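Lasso peptide isopeptidase AtxE2 (Asticcacaulis excentricus, PDB 5TXE) hydrolyses the isopeptide bond of the lasso peptides astexin-2 and astexin-3, recognising their threaded shape and opening them into linear peptides. Local coordinates at residues P59-S64 with R68-Q73. The protein carries 1 engineered substitution. Numbering follows the deposited sequence.
Sequences PLLSLS and RYVAFQ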
loop_
_atom_site.group_PDB
_atom_site.type_symbol
_atom_site.label_atom_id
_atom_site.label_comp_id
_atom_site.label_asym_id
_atom_site.label_seq_id
_atom_site.Cartn_x
_atom_site.Cartn_y
_atom_site.Cartn_z
ATOM N N PRO A 59 -2.246 10.219 7.062
ATOM C CA PRO A 59 -1.944 11.577 7.590
ATOM C C PRO A 59 -0.684 12.236 7.015
ATOM O O PRO A 59 0.245 12.576 7.755
ATOM C CB PRO A 59 -1.757 11.317 9.074
ATOM C CG PRO A 59 -1.187 9.905 9.129
ATOM C CD PRO A 59 -1.818 9.155 7.986
ATOM N N LEU A 60 -0.665 12.424 5.713
ATOM C CA LEU A 60 0.577 12.748 4.997
ATOM C C LEU A 60 0.900 14.248 4.907
ATOM O O LEU A 60 1.950 14.634 4.339
ATOM C CB LEU A 60 0.598 12.099 3.592
ATOM C CG LEU A 60 -0.632 12.178 2.732
ATOM C CD1 LEU A 60 -0.914 13.635 2.405
ATOM C CD2 LEU A 60 -0.452 11.386 1.433
ATOM N N LEU A 61 -0.005 15.080 5.419
ATOM C CA LEU A 61 0.226 16.517 5.446
ATOM C C LEU A 61 -0.349 17.110 6.699
ATOM O O LEU A 61 -1.207 16.477 7.340
ATOM C CB LEU A 61 -0.347 17.171 4.212
ATOM C CG LEU A 61 -1.853 17.116 4.013
ATOM C CD1 LEU A 61 -2.566 18.223 4.775
ATOM C CD2 LEU A 61 -2.150 17.262 2.544
ATOM N N SER A 62 0.147 18.296 7.066
ATOM C CA SER A 62 -0.355 18.992 8.191
ATOM C C SER A 62 -0.459 20.477 7.924
ATOM O O SER A 62 0.485 21.095 7.445
ATOM C CB SER A 62 0.632 18.769 9.290
ATOM O OG SER A 62 0.185 19.340 10.508
ATOM N N LEU A 63 -1.605 21.066 8.209
ATOM C CA LEU A 63 -1.788 22.532 8.035
ATOM C C LEU A 63 -1.318 23.255 9.250
ATOM O O LEU A 63 -1.501 22.787 10.375
ATOM C CB LEU A 63 -3.231 22.901 7.852
ATOM C CG LEU A 63 -3.821 22.369 6.568
ATOM C CD1 LEU A 63 -5.299 22.718 6.505
ATOM C CD2 LEU A 63 -3.127 22.966 5.371
ATOM N N SER A 64 -0.715 24.408 9.034
ATOM C CA SER A 64 -0.360 25.260 10.171
ATOM C C SER A 64 -1.637 25.653 10.990
ATOM O O SER A 64 -2.750 25.631 10.444
ATOM C CB SER A 64 0.377 26.504 9.667
ATOM O OG SER A 64 -0.443 27.320 8.846
ATOM N N ARG A 68 -2.459 28.844 6.924
ATOM C CA ARG A 68 -1.826 29.482 5.770
ATOM C C ARG A 68 -0.701 28.677 5.125
ATOM O O ARG A 68 -0.294 28.997 4.026
ATOM C CB ARG A 68 -1.378 30.912 6.132
ATOM C CG ARG A 68 -2.600 31.878 6.205
ATOM C CD ARG A 68 -2.335 33.376 6.465
ATOM N NE ARG A 68 -1.183 33.502 7.362
ATOM C CZ ARG A 68 -0.074 34.194 7.105
ATOM N NH1 ARG A 68 0.045 34.914 5.990
ATOM N NH2 ARG A 68 0.923 34.180 7.985
ATOM N N TYR A 69 -0.205 27.647 5.817
ATOM C CA TYR A 69 0.889 26.820 5.302
ATOM C C TYR A 69 0.554 25.336 5.418
ATOM O O TYR A 69 -0.212 24.927 6.290
ATOM C CB TYR A 69 2.212 27.152 6.024
ATOM C CG TYR A 69 2.649 28.551 5.741
ATOM C CD1 TYR A 69 3.380 28.848 4.598
ATOM C CD2 TYR A 69 2.283 29.619 6.599
ATOM C CE1 TYR A 69 3.761 30.156 4.317
ATOM C CE2 TYR A 69 2.655 30.931 6.314
ATOM C CZ TYR A 69 3.380 31.191 5.165
ATOM O OH TYR A 69 3.759 32.485 4.864
ATOM N N VAL A 70 1.092 24.544 4.503
ATOM C CA VAL A 70 0.987 23.097 4.598
ATOM C C VAL A 70 2.397 22.511 4.619
ATOM O O VAL A 70 3.252 22.911 3.843
ATOM C CB VAL A 70 0.155 22.497 3.464
ATOM C CG1 VAL A 70 0.705 22.811 2.095
ATOM C CG2 VAL A 70 0.012 20.991 3.659
ATOM N N ALA A 71 2.622 21.581 5.531
ATOM C CA ALA A 71 3.894 20.896 5.678
ATOM C C ALA A 71 3.713 19.401 5.363
ATOM O O ALA A 71 2.691 18.785 5.720
ATOM C CB ALA A 71 4.407 21.063 7.101
ATOM N N PHE A 72 4.709 18.834 4.694
ATOM C CA PHE A 72 4.652 17.461 4.224
ATOM C C PHE A 72 6.049 17.024 3.793
ATOM O O PHE A 72 6.882 17.874 3.489
ATOM C CB PHE A 72 3.704 17.355 3.031
ATOM C CG PHE A 72 4.032 18.298 1.893
ATOM C CD1 PHE A 72 3.697 19.618 1.964
ATOM C CD2 PHE A 72 4.697 17.855 0.771
ATOM C CE1 PHE A 72 3.988 20.480 0.912
ATOM C CE2 PHE A 72 5.021 18.701 -0.262
ATOM C CZ PHE A 72 4.658 20.027 -0.201
ATOM N N GLN A 73 6.279 15.704 3.754
ATOM C CA GLN A 73 7.535 15.088 3.315
ATOM C C GLN A 73 7.481 14.581 1.919
ATOM O O GLN A 73 6.504 13.948 1.505
ATOM C CB GLN A 73 7.922 13.950 4.231
ATOM C CG GLN A 73 9.296 13.388 3.960
ATOM C CD GLN A 73 9.451 12.044 4.653
ATOM O OE1 GLN A 73 10.269 11.867 5.613
ATOM N NE2 GLN A 73 8.605 11.082 4.219
HETATM O O HOH W 1 4.441 13.619 4.892
#
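At the turn end of this beta hairpin, S64 has its OG folded back between its own backbone N and carbonyl carbon (chi1 64°), a rotation that aims the hydroxyl at Y69; with CG2 anti to the backbone N, V70 turns that methyl across to L61 CB, 3.9 Å away. S64 then grips Y69 twice: S64 N gives a nearly straight bond to Y69 O (2.8 Å), arriving 29° off the carbonyl plane, and Y69 N donates to S64 OG at 3.1 Å. The same OG bonds to D66, so one hydroxyl joins this loop residue to the first residue of strand 69-78. Losing the hydroxyl to an alanine here is likely to leave Y69 N without its acceptor and D66 OD1 without this partner. S62 and A71 form an antiparallel hydrogen-bonded pair: S62 N meets A71 O in the carbonyl plane at 2.9 Å, while A71 N returns a straighter bond to S62 O. One water accepts from Q73 N and donates to L60 O, atoms that at 4.5 Å are too far apart for a direct bond. L61, L63 and V70 share one face of the hairpin, where CD2 of L63 lies across V70 and reaches its CB at 3.8 Å. CE2 of the Y69 ring lies 4.0 Å above one face of the poorly ordered R68 guanidinium, toward its rim, and R68 NE makes a salt bridge with D66. Strands 61-63, 69-78, 83-92 and 100-104 run as an antiparallel meander, consistent with a blade of the prolyl oligopeptidase beta-propeller; strand 83-92 bonds to V70 and F72. W134 of strand 133-134 meets the A71 face, its NE1 bonding to S62 O, and along the outer edge of strand 61-63, E355 of strand 350-357 accepts from L63 N.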